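Local coordinates for GDP-L-fucose synthase (Campylobacter jejuni subsp. jejuni serotype O:2, PDB 7M13), which is an NADPH-binding GDP-D-glycero-L-gluco-heptose synthase that serves capsular polysaccharide biosynthesis, at residues B[60-65]-B[102-107]; B[164-169]-B[276-281]; B[239-244]-B[282-287]; B[251-256]-B[327-332]. One frame throughout, in Å; residues are numbered along the deposited sequence. Where two conformers were deposited one is given.

From the N terminus, contact 1 comes first. It closes the loop through helix 80-100 and joins two neighbouring parallel strands. It is complete before contact 2 opens at 164-169. Contacts 2, 3 and 4 then all cross one another: segments 239-244 and 251-256 come before contact 2 closes at 276-281, contact 3 closes at 282-287, and contact 4 closes last at 327-332. Contacts 1, 2 and 3 belong to the same sheet. Val107 of contact 1 packs on Leu165 of contact 2, and Glu243 of contact 3 reaches Asn168 and Asn169. Contact 4 fastens the loop 327-332 to helix 247-260, which itself packs on the sheet, with Val253 on Ile279 and Ala254 on Phe65.

Contact 1 of 4, residues B[60-65]-B[102-107]; sequences KPEYVF and NVKKLV
The Tyr63 ring lies against the side chains of Lys104 and Lys105. Lys104 CB sits above the ring off-centre, 4.3 Å from its centroid, as a CH-pi contact. Lys105 CB approaches obliquely and comes 3.7 Å from Tyr63 CD1. Next along the strand, the Phe65 ring meets Val107 CB, also obliquely. Met258 of helix 247-260 touches both rings. Val64 points to the other side of the sheet. It lies alongside Leu106, with CG1 3.8 Å from Leu106 CD1, and crosses Val103 at about a right angle. Helix 80-100 packs on that side through Val94 and Ser98.

The strands run parallel and in register. Val64 uses both its backbone groups: its N donates to Lys105 O, and its O accepts from Val107 N. Before the strands begin, Lys104 N bonds to Glu62 O at 2.7 Å. The Lys104 side chain bends at its last torsion (chi4 71°). This brings NZ to Glu62 OE1 at 2.9 Å, a salt bridge on the anti side of the carboxylate. Glu62 OE2 is taken by Lys10 N.

This is a beta-alpha-beta crossover of the Rossmann fold: strand 63-66, helix 80-100, strand 105-111. Its strand core is apolar, and its charges lie at the start or are led away. Lys105 NZ ends at Asp262 and three backbone carbonyls, so its buried charge is probably well compensated.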
# COMPACT_ATOMS: atom_id res chain seq x y z
N LYS B 60 -3.60 21.03 17.40
CA LYS B 60 -2.52 21.63 16.56
C LYS B 60 -1.14 21.23 17.09
O LYS B 60 -0.28 22.10 17.27
CB LYS B 60 -2.68 23.15 16.51
CG LYS B 60 -3.98 23.65 15.89
CD LYS B 60 -4.06 23.38 14.41
CE LYS B 60 -5.19 24.12 13.75
NZ LYS B 60 -5.21 23.90 12.28
N PRO B 61 -0.83 19.92 17.25
CA PRO B 61 0.52 19.53 17.63
C PRO B 61 1.55 20.00 16.60
O PRO B 61 1.29 20.10 15.41
CB PRO B 61 0.45 18.00 17.73
CG PRO B 61 -0.65 17.62 16.77
CD PRO B 61 -1.65 18.76 16.86
N GLU B 62 2.77 20.29 17.06
CA GLU B 62 3.87 20.78 16.21
C GLU B 62 4.74 19.61 15.73
O GLU B 62 5.27 19.71 14.66
CB GLU B 62 4.72 21.75 17.02
CG GLU B 62 3.99 23.05 17.37
CD GLU B 62 4.87 23.98 18.18
OE1 GLU B 62 5.79 24.60 17.57
OE2 GLU B 62 4.66 24.03 19.40
N TYR B 63 4.80 18.55 16.51
CA TYR B 63 5.66 17.36 16.25
C TYR B 63 4.82 16.14 16.58
O TYR B 63 4.04 16.12 17.56
CB TYR B 63 6.94 17.40 17.10
CG TYR B 63 7.79 18.55 16.68
CD1 TYR B 63 8.70 18.44 15.66
CD2 TYR B 63 7.70 19.77 17.33
CE1 TYR B 63 9.46 19.52 15.24
CE2 TYR B 63 8.44 20.86 16.92
CZ TYR B 63 9.33 20.74 15.87
OH TYR B 63 10.06 21.82 15.45
N VAL B 64 4.94 15.10 15.77
CA VAL B 64 4.18 13.85 15.94
C VAL B 64 5.14 12.65 15.93
O VAL B 64 5.98 12.53 14.99
CB VAL B 64 3.14 13.70 14.81
CG1 VAL B 64 2.44 12.37 14.90
CG2 VAL B 64 2.13 14.86 14.83
N PHE B 65 5.03 11.79 16.93
CA PHE B 65 5.62 10.43 16.93
C PHE B 65 4.50 9.44 16.76
O PHE B 65 3.62 9.34 17.65
CB PHE B 65 6.43 10.17 18.20
CG PHE B 65 7.62 11.06 18.39
CD1 PHE B 65 8.86 10.68 17.91
CD2 PHE B 65 7.55 12.22 19.15
CE1 PHE B 65 9.98 11.48 18.08
CE2 PHE B 65 8.68 13.00 19.33
CZ PHE B 65 9.90 12.61 18.83
N ASN B 102 -0.35 21.52 9.50
CA ASN B 102 0.96 22.22 9.48
C ASN B 102 1.87 21.70 10.58
O ASN B 102 2.64 22.45 11.19
CB ASN B 102 0.74 23.74 9.52
CG ASN B 102 -0.10 24.16 8.34
OD1 ASN B 102 0.35 24.03 7.20
ND2 ASN B 102 -1.33 24.56 8.58
N VAL B 103 1.78 20.42 10.90
CA VAL B 103 2.78 19.74 11.76
C VAL B 103 4.16 20.01 11.16
O VAL B 103 4.33 19.98 9.94
CB VAL B 103 2.47 18.24 11.84
CG1 VAL B 103 3.72 17.46 12.27
CG2 VAL B 103 1.28 17.97 12.74
N LYS B 104 5.12 20.36 12.01
CA LYS B 104 6.49 20.64 11.54
C LYS B 104 7.21 19.36 11.12
O LYS B 104 7.78 19.34 10.03
CB LYS B 104 7.26 21.39 12.62
CG LYS B 104 6.66 22.73 12.92
CD LYS B 104 7.37 23.50 14.00
CE LYS B 104 6.84 24.92 14.14
NZ LYS B 104 5.47 24.94 14.73
N LYS B 105 7.18 18.33 11.95
CA LYS B 105 7.89 17.09 11.63
C LYS B 105 7.17 15.91 12.27
O LYS B 105 6.53 16.07 13.32
CB LYS B 105 9.29 17.19 12.20
CG LYS B 105 10.35 16.47 11.45
CD LYS B 105 11.69 17.13 11.76
CE LYS B 105 12.74 16.15 11.38
NZ LYS B 105 14.06 16.76 11.55
N LEU B 106 7.24 14.76 11.61
CA LEU B 106 6.61 13.51 12.06
C LEU B 106 7.62 12.39 11.90
O LEU B 106 8.35 12.39 10.91
CB LEU B 106 5.37 13.27 11.19
CG LEU B 106 4.56 11.99 11.45
CD1 LEU B 106 3.08 12.23 11.16
CD2 LEU B 106 5.07 10.83 10.62
N VAL B 107 7.63 11.49 12.88
CA VAL B 107 8.40 10.23 12.79
C VAL B 107 7.43 9.07 12.85
O VAL B 107 6.57 9.03 13.73
CB VAL B 107 9.45 10.13 13.89
CG1 VAL B 107 10.04 8.72 13.96
CG2 VAL B 107 10.53 11.17 13.69
O HOH W 1 -2.82 24.92 11.00

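Contact 2 of 4, residues B[164-169]-B[276-281]; sequences TLVLNN and HINIGT. With NAP (NADP nicotinamide-adenine-dinucleotide phosphate), chain E.
Leu165 and Ile277 lie side by side in the tight part of this contact, with Leu165 CD2 3.9 Å from Ile277 CD1. Ile279 CD1 packs equally close, 3.9 Å from Leu165 CB. Here two parallel strands of the Rossmann sheet are zipped by three backbone bonds. Ile277 N donates to Thr164 O, Val166 N to Ile277 O, and Ile279 N to Val166 O, the last at 2.8 Å and nearly straight (171°). On the other face, Val166 CB rests on Asn278 OD1, which is bonded to Tyr115.

Past Leu167 the chains part. Water 2 bridges the gap, accepting from Asn168 N and donating to Ile279 O at 2.8 Å. Asn168 and Asn169 turn to other partners, chiefly Glu243, and are partly exposed.

With CG between the backbone N and the carbonyl carbon (chi1 60°), Leu167 sets CG 3.6 Å from NAP C5N. Asn168 O lies 3.4 Å from NAP C4N, the carbon that carries the hydride in such cofactors. The paired part is largely apolar and bonded through its backbone. At the cofactor, Leu167 carbons and two carbonyls meet the nicotinamide together. Leu167 O, near NAP C5N, and Asn168 O could help stabilise positive charge on an oxidised ring.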
# COMPACT_ATOMS: atom_id res chain seq x y z
N THR B 164 10.47 7.97 8.18
CA THR B 164 10.18 6.59 8.59
C THR B 164 11.46 5.94 9.10
O THR B 164 12.46 5.92 8.34
CB THR B 164 9.58 5.73 7.46
OG1 THR B 164 8.31 6.34 7.13
CG2 THR B 164 9.34 4.31 7.88
N LEU B 165 11.41 5.38 10.30
CA LEU B 165 12.48 4.60 10.91
C LEU B 165 12.01 3.16 11.02
O LEU B 165 10.90 2.92 11.50
CB LEU B 165 12.80 5.16 12.30
CG LEU B 165 13.16 6.63 12.38
CD1 LEU B 165 13.46 7.04 13.83
CD2 LEU B 165 14.36 6.95 11.49
N VAL B 166 12.82 2.21 10.59
CA VAL B 166 12.40 0.80 10.44
C VAL B 166 13.23 -0.09 11.36
O VAL B 166 14.45 -0.01 11.30
CB VAL B 166 12.54 0.35 8.98
CG1 VAL B 166 11.94 -1.02 8.76
CG2 VAL B 166 11.90 1.38 8.03
N LEU B 167 12.57 -0.93 12.15
CA LEU B 167 13.25 -1.84 13.10
C LEU B 167 12.68 -3.25 12.99
O LEU B 167 11.62 -3.46 12.37
CB LEU B 167 13.11 -1.32 14.53
CG LEU B 167 11.70 -1.17 15.08
CD1 LEU B 167 11.67 -1.52 16.56
CD2 LEU B 167 11.18 0.23 14.87
N ASN B 168 13.37 -4.20 13.62
CA ASN B 168 12.97 -5.62 13.60
C ASN B 168 12.32 -6.09 14.91
O ASN B 168 11.28 -6.73 14.82
CB ASN B 168 14.19 -6.49 13.28
CG ASN B 168 14.46 -6.47 11.79
OD1 ASN B 168 13.52 -6.63 11.00
ND2 ASN B 168 15.72 -6.39 11.40
N ASN B 169 12.94 -5.87 16.07
CA ASN B 169 12.39 -6.40 17.35
C ASN B 169 12.67 -5.38 18.44
O ASN B 169 13.82 -5.06 18.67
CB ASN B 169 12.99 -7.75 17.80
CG ASN B 169 12.69 -8.88 16.85
OD1 ASN B 169 11.57 -9.39 16.82
ND2 ASN B 169 13.69 -9.22 16.04
N HIS B 276 13.30 5.96 3.69
CA HIS B 276 13.19 5.40 5.04
C HIS B 276 14.58 5.09 5.58
O HIS B 276 15.56 5.03 4.78
CB HIS B 276 12.29 4.17 5.05
CG HIS B 276 12.69 3.08 4.14
ND1 HIS B 276 12.48 3.15 2.79
CD2 HIS B 276 13.32 1.91 4.39
CE1 HIS B 276 12.96 2.04 2.23
NE2 HIS B 276 13.48 1.27 3.19
N ILE B 277 14.69 4.93 6.89
CA ILE B 277 16.02 4.68 7.54
C ILE B 277 15.88 3.49 8.46
O ILE B 277 15.07 3.53 9.39
CB ILE B 277 16.45 5.90 8.36
CG1 ILE B 277 16.23 7.24 7.66
CG2 ILE B 277 17.88 5.72 8.82
CD1 ILE B 277 16.41 8.42 8.57
N ASN B 278 16.75 2.52 8.30
CA ASN B 278 16.79 1.39 9.25
C ASN B 278 17.41 1.86 10.58
O ASN B 278 18.36 2.64 10.57
CB ASN B 278 17.64 0.25 8.73
CG ASN B 278 17.06 -0.39 7.51
OD1 ASN B 278 15.85 -0.34 7.26
ND2 ASN B 278 17.95 -1.04 6.74
N ILE B 279 16.88 1.38 11.68
CA ILE B 279 17.47 1.65 13.02
C ILE B 279 17.69 0.29 13.68
O ILE B 279 17.05 -0.70 13.31
CB ILE B 279 16.62 2.62 13.85
CG1 ILE B 279 15.22 2.11 14.17
CG2 ILE B 279 16.58 3.98 13.17
CD1 ILE B 279 14.44 2.96 15.14
N GLY B 280 18.61 0.25 14.63
CA GLY B 280 19.01 -1.03 15.21
C GLY B 280 20.40 -0.90 15.80
O GLY B 280 20.95 0.18 15.82
N THR B 281 20.94 -2.02 16.25
CA THR B 281 22.28 -2.05 16.86
C THR B 281 23.31 -2.61 15.88
O THR B 281 24.48 -2.49 16.19
CB THR B 281 22.26 -2.90 18.15
OG1 THR B 281 22.00 -4.25 17.78
CG2 THR B 281 21.25 -2.42 19.16
PA NAP E . 2.57 -1.51 20.98
O1A NAP E . 1.91 -2.69 20.34
O2A NAP E . 3.30 -1.75 22.28
O5B NAP E . 1.55 -0.35 21.26
C5B NAP E . 0.65 0.10 20.25
C4B NAP E . -0.22 1.15 20.87
O4B NAP E . -1.06 1.67 19.83
C3B NAP E . -1.15 0.63 21.99
O3B NAP E . -0.97 1.41 23.16
C2B NAP E . -2.54 0.74 21.37
O2B NAP E . -3.55 1.12 22.30
C1B NAP E . -2.35 1.88 20.37
N9A NAP E . -3.34 1.83 19.32
C8A NAP E . -3.55 0.83 18.42
N7A NAP E . -4.60 1.02 17.65
C5A NAP E . -5.12 2.23 18.09
C6A NAP E . -6.25 2.96 17.69
N6A NAP E . -7.11 2.57 16.75
N1A NAP E . -6.48 4.12 18.35
C2A NAP E . -5.64 4.51 19.31
N3A NAP E . -4.55 3.88 19.78
C4A NAP E . -4.36 2.73 19.12
O3 NAP E . 3.58 -0.86 19.93
PN NAP E . 5.16 -0.95 19.90
O1N NAP E . 5.55 -2.37 20.07
O2N NAP E . 5.66 0.06 20.85
O5D NAP E . 5.46 -0.48 18.39
C5D NAP E . 5.70 0.87 18.09
C4D NAP E . 5.98 0.97 16.62
O4D NAP E . 7.19 0.23 16.30
C3D NAP E . 4.88 0.41 15.71
O3D NAP E . 4.78 1.18 14.51
C2D NAP E . 5.39 -0.98 15.45
O2D NAP E . 4.81 -1.59 14.29
C1D NAP E . 6.88 -0.74 15.30
N1N NAP E . 7.64 -1.99 15.50
C2N NAP E . 7.61 -2.66 16.69
C3N NAP E . 8.25 -3.85 16.82
C7N NAP E . 8.24 -4.64 18.09
O7N NAP E . 8.99 -5.63 18.18
N7N NAP E . 7.43 -4.23 19.07
C4N NAP E . 9.02 -4.39 15.72
C5N NAP E . 9.04 -3.60 14.51
C6N NAP E . 8.33 -2.52 14.41
P2B NAP E . -4.20 0.02 23.30
O1X NAP E . -3.14 -0.17 24.35
O2X NAP E . -4.55 -1.19 22.54
O3X NAP E . -5.46 0.71 23.83
O HOH W 2 16.34 -3.29 13.92

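Contact 3 of 4, residues B[239-244]-B[282-287]; sequences KVRREF and GIDYSI
Asp284 and Arg241 are brought together by two torsions. Asp284 CG stands between its backbone N and carbonyl carbon (chi1 64°). Arg241 bends at chi3 (71°), which turns its guanidinium over the backbone of the partner strand. NE and NH2 then both grip Asp284 OD1, side-on, at 3.0 Å from NE and 3.1 Å from NH2. OD1 lies in the guanidinium plane, but both nitrogens come from above the carboxylate plane, on the same face. The two planes are 68° apart. One guanidinium face rests on the backbone of Tyr285 and Ser286, with Ser286 N 3.7 Å from Arg241 NH1.

The backbones pair antiparallel. Arg242 and Tyr285 form a hydrogen-bonded pair: Arg242 N to Tyr285 O at 2.9 Å, and Tyr285 N to Arg242 O at 3.0 Å. Ile287 N adds a bond to Val240 O. Farther along, water 3 joins Phe244 N to Ile283 O. Arg242, predicted to bind substrate, has its guanidinium near Ile287 CD1, with NH2 4.0 Å away, and Val240 CG1 over one face.

The Ser286 side chain caps a backbone N in the first turn of helix 287-298, and Glu289 OE2 accepts from Ser286 N, consistent with a capping box. Tyr285 and Phe244 pack on that helix and on Leu335 of helix 335-347. Arg242 and Ile287 touch helix 184-199. Strand 241-246 itself runs beside strand 162-171 in the main sheet.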
# COMPACT_ATOMS: atom_id res chain seq x y z
N LYS B 239 19.63 -21.95 16.51
CA LYS B 239 20.50 -21.21 15.56
C LYS B 239 19.75 -20.00 14.98
O LYS B 239 20.44 -19.10 14.47
CB LYS B 239 21.02 -22.14 14.46
CG LYS B 239 21.91 -23.28 14.95
CD LYS B 239 22.37 -24.21 13.85
CE LYS B 239 23.13 -25.43 14.36
NZ LYS B 239 22.30 -26.66 14.31
N VAL B 240 18.42 -19.94 15.08
CA VAL B 240 17.61 -18.79 14.59
C VAL B 240 18.20 -17.48 15.14
O VAL B 240 18.37 -17.37 16.36
CB VAL B 240 16.12 -18.91 15.00
CG1 VAL B 240 15.42 -17.57 14.98
CG2 VAL B 240 15.37 -19.91 14.14
N ARG B 241 18.50 -16.51 14.28
CA ARG B 241 19.12 -15.24 14.72
C ARG B 241 18.07 -14.13 14.74
O ARG B 241 17.19 -14.12 13.88
CB ARG B 241 20.31 -14.85 13.84
CG ARG B 241 21.36 -15.95 13.75
CD ARG B 241 22.61 -15.54 13.01
NE ARG B 241 23.39 -14.61 13.79
CZ ARG B 241 24.18 -14.90 14.81
NH1 ARG B 241 24.33 -16.16 15.21
NH2 ARG B 241 24.82 -13.93 15.43
N ARG B 242 18.20 -13.22 15.70
CA ARG B 242 17.32 -12.03 15.80
C ARG B 242 18.17 -10.85 16.25
O ARG B 242 19.17 -11.07 16.97
CB ARG B 242 16.23 -12.28 16.84
CG ARG B 242 15.04 -13.07 16.31
CD ARG B 242 14.05 -13.24 17.44
NE ARG B 242 13.04 -14.23 17.12
CZ ARG B 242 13.12 -15.52 17.42
NH1 ARG B 242 12.12 -16.33 17.09
NH2 ARG B 242 14.18 -15.99 18.06
N GLU B 243 17.77 -9.65 15.82
CA GLU B 243 18.32 -8.33 16.18
C GLU B 243 17.31 -7.75 17.18
O GLU B 243 16.11 -8.08 17.05
CB GLU B 243 18.33 -7.44 14.93
CG GLU B 243 19.01 -6.13 15.15
CD GLU B 243 18.86 -5.18 14.00
OE1 GLU B 243 18.04 -5.45 13.00
OE2 GLU B 243 19.57 -4.17 14.07
N PHE B 244 17.77 -6.97 18.14
CA PHE B 244 16.88 -6.30 19.12
C PHE B 244 17.31 -4.85 19.25
O PHE B 244 18.50 -4.50 19.07
CB PHE B 244 16.91 -6.99 20.49
CG PHE B 244 16.51 -8.43 20.45
CD1 PHE B 244 15.19 -8.81 20.59
CD2 PHE B 244 17.47 -9.42 20.29
CE1 PHE B 244 14.81 -10.14 20.53
CE2 PHE B 244 17.09 -10.75 20.24
CZ PHE B 244 15.77 -11.11 20.36
N GLY B 282 22.87 -3.21 14.77
CA GLY B 282 23.75 -3.69 13.69
C GLY B 282 24.28 -5.08 13.98
O GLY B 282 25.04 -5.61 13.17
N ILE B 283 23.83 -5.67 15.08
CA ILE B 283 24.38 -6.95 15.61
C ILE B 283 23.20 -7.88 15.86
O ILE B 283 22.18 -7.41 16.45
CB ILE B 283 25.18 -6.68 16.89
CG1 ILE B 283 26.33 -5.69 16.63
CG2 ILE B 283 25.69 -7.99 17.47
CD1 ILE B 283 26.63 -4.74 17.78
N ASP B 284 23.30 -9.14 15.47
CA ASP B 284 22.25 -10.13 15.82
C ASP B 284 22.86 -11.24 16.67
O ASP B 284 24.11 -11.28 16.81
CB ASP B 284 21.50 -10.66 14.61
CG ASP B 284 22.31 -11.44 13.60
OD1 ASP B 284 23.52 -11.62 13.81
OD2 ASP B 284 21.69 -11.85 12.58
N TYR B 285 21.97 -12.06 17.22
CA TYR B 285 22.29 -13.14 18.17
C TYR B 285 21.44 -14.35 17.84
O TYR B 285 20.26 -14.20 17.48
CB TYR B 285 22.01 -12.68 19.60
CG TYR B 285 22.88 -11.54 20.09
CD1 TYR B 285 24.02 -11.78 20.82
CD2 TYR B 285 22.53 -10.22 19.85
CE1 TYR B 285 24.79 -10.75 21.32
CE2 TYR B 285 23.30 -9.18 20.32
CZ TYR B 285 24.45 -9.44 21.05
OH TYR B 285 25.21 -8.42 21.55
N SER B 286 22.01 -15.55 18.00
CA SER B 286 21.22 -16.79 17.97
C SER B 286 20.30 -16.81 19.20
O SER B 286 20.65 -16.18 20.22
CB SER B 286 22.09 -18.02 17.92
OG SER B 286 22.76 -18.18 19.16
N ILE B 287 19.17 -17.49 19.10
CA ILE B 287 18.25 -17.72 20.24
C ILE B 287 19.01 -18.45 21.35
O ILE B 287 18.78 -18.14 22.52
CB ILE B 287 16.95 -18.43 19.80
CG1 ILE B 287 15.96 -18.54 20.96
CG2 ILE B 287 17.22 -19.78 19.16
CD1 ILE B 287 15.64 -17.21 21.62
O HOH W 3 20.55 -7.37 18.72

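Contact 4 of 4, residues B[251-256]-B[327-332]; sequences ADVAIY and LGWKHK
Tyr256 reaches from helix 247-260 along the loop at Leu327, Gly328 and Trp329. With CG anti to the backbone N (chi1 180°), the ring reaches out from the helix to this loop. CB comes obliquely to the Trp329 indole. At the ring, CD2 lies 3.8 Å from Trp329 CB, which sits over one face as a CH-pi contact. CE2 meets Leu327 O, which lies at the ring edge in its plane. CE1 and CZ meet Gly328 O, 3.4 Å from CZ. At the tip, OH passes close to Gly328 CA and donates to Leu327 O at 2.7 Å, in the carbonyl plane and on a lone pair.

Gly328 has positive phi and forms a Schellman motif that ends helix 322-326. The tyrosine hydroxyl therefore binds a carbonyl at that helix end. The contact ties the loop between helices 322-326 and 335-347 to a helix that flanks the Rossmann sheet.

Trp329 lies flat on Val253. Val253 CB stands over the five-membered ring, 3.6 Å from its centroid and 16° off the normal. Val253 CG2 lies over the ring fusion at CD2 and over CE3 of the six-membered ring. His331 N lies over the opposite indole face. At the indole edge, NE1 donates weakly to water 4. Asp252 was deposited in two conformers, so the water's link to Asp252 OD2 and the salt bridge of Asp252 OD1 with Arg31 are both doubtful.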
# COMPACT_ATOMS: atom_id res chain seq x y z
N ALA B 251 13.85 5.57 21.42
CA ALA B 251 13.48 6.95 21.77
C ALA B 251 14.62 7.89 21.39
O ALA B 251 14.40 8.95 20.79
CB ALA B 251 13.13 7.03 23.23
N ASP B 252 15.87 7.51 21.70
CA ASP B 252 17.04 8.37 21.39
C ASP B 252 17.12 8.65 19.89
O ASP B 252 17.34 9.81 19.52
CB ASP B 252 18.39 7.76 21.79
CG ASP B 252 18.72 7.87 23.26
OD1 ASP B 252 17.96 8.57 23.97
OD2 ASP B 252 19.74 7.27 23.68
N VAL B 253 17.00 7.63 19.05
CA VAL B 253 17.17 7.85 17.58
C VAL B 253 15.94 8.61 17.06
O VAL B 253 16.09 9.43 16.17
CB VAL B 253 17.49 6.59 16.75
CG1 VAL B 253 16.37 5.57 16.77
CG2 VAL B 253 17.90 6.96 15.34
N ALA B 254 14.76 8.35 17.62
CA ALA B 254 13.56 9.11 17.20
C ALA B 254 13.72 10.58 17.52
O ALA B 254 13.45 11.45 16.66
CB ALA B 254 12.33 8.49 17.82
N ILE B 255 14.24 10.89 18.71
CA ILE B 255 14.45 12.32 19.08
C ILE B 255 15.62 12.89 18.27
O ILE B 255 15.57 14.03 17.77
CB ILE B 255 14.66 12.46 20.59
CG1 ILE B 255 13.40 12.06 21.35
CG2 ILE B 255 15.08 13.90 20.87
CD1 ILE B 255 13.61 11.80 22.82
N TYR B 256 16.68 12.11 18.05
CA TYR B 256 17.79 12.58 17.21
C TYR B 256 17.30 12.92 15.79
O TYR B 256 17.73 13.91 15.19
CB TYR B 256 18.88 11.51 17.14
CG TYR B 256 20.04 11.92 16.29
CD1 TYR B 256 21.09 12.62 16.85
CD2 TYR B 256 20.10 11.61 14.93
CE1 TYR B 256 22.16 13.03 16.07
CE2 TYR B 256 21.15 12.03 14.14
CZ TYR B 256 22.18 12.74 14.72
OH TYR B 256 23.25 13.16 13.96
N LEU B 327 24.32 9.38 9.31
CA LEU B 327 23.49 10.56 9.65
C LEU B 327 23.75 10.96 11.09
O LEU B 327 23.23 12.02 11.48
CB LEU B 327 22.02 10.24 9.41
CG LEU B 327 21.63 10.12 7.94
CD1 LEU B 327 20.27 9.48 7.78
CD2 LEU B 327 21.62 11.50 7.29
N GLY B 328 24.58 10.20 11.80
CA GLY B 328 25.18 10.65 13.07
C GLY B 328 24.57 10.06 14.32
O GLY B 328 24.80 10.63 15.41
N TRP B 329 23.89 8.92 14.22
CA TRP B 329 23.38 8.20 15.40
C TRP B 329 23.86 6.75 15.39
O TRP B 329 23.80 6.08 14.34
CB TRP B 329 21.84 8.25 15.49
CG TRP B 329 21.32 7.47 16.67
CD1 TRP B 329 21.09 7.98 17.91
CD2 TRP B 329 21.04 6.07 16.76
NE1 TRP B 329 20.66 6.98 18.75
CE2 TRP B 329 20.58 5.81 18.07
CE3 TRP B 329 21.01 5.02 15.83
CZ2 TRP B 329 20.20 4.54 18.50
CZ3 TRP B 329 20.63 3.76 16.26
CH2 TRP B 329 20.19 3.54 17.56
N LYS B 330 24.27 6.25 16.54
CA LYS B 330 24.45 4.81 16.77
C LYS B 330 23.97 4.48 18.16
O LYS B 330 23.86 5.37 19.03
CB LYS B 330 25.90 4.36 16.52
CG LYS B 330 26.92 5.08 17.38
CD LYS B 330 28.34 4.86 16.94
CE LYS B 330 29.32 5.25 18.02
NZ LYS B 330 29.54 4.12 18.95
N HIS B 331 23.68 3.21 18.35
CA HIS B 331 23.06 2.71 19.58
C HIS B 331 24.05 2.83 20.75
O HIS B 331 25.25 2.77 20.52
CB HIS B 331 22.61 1.28 19.37
CG HIS B 331 23.73 0.31 19.38
ND1 HIS B 331 24.53 0.10 18.29
CD2 HIS B 331 24.12 -0.55 20.34
CE1 HIS B 331 25.43 -0.82 18.60
NE2 HIS B 331 25.20 -1.23 19.85
N LYS B 332 23.50 2.91 21.94
CA LYS B 332 24.27 2.94 23.20
C LYS B 332 24.06 1.69 24.06
O LYS B 332 24.91 1.48 24.95
CB LYS B 332 23.84 4.14 24.04
CG LYS B 332 24.04 5.49 23.39
CD LYS B 332 23.43 6.62 24.21
CE LYS B 332 23.55 7.98 23.54
NZ LYS B 332 23.76 9.07 24.52
O HOH W 4 21.13 6.02 21.69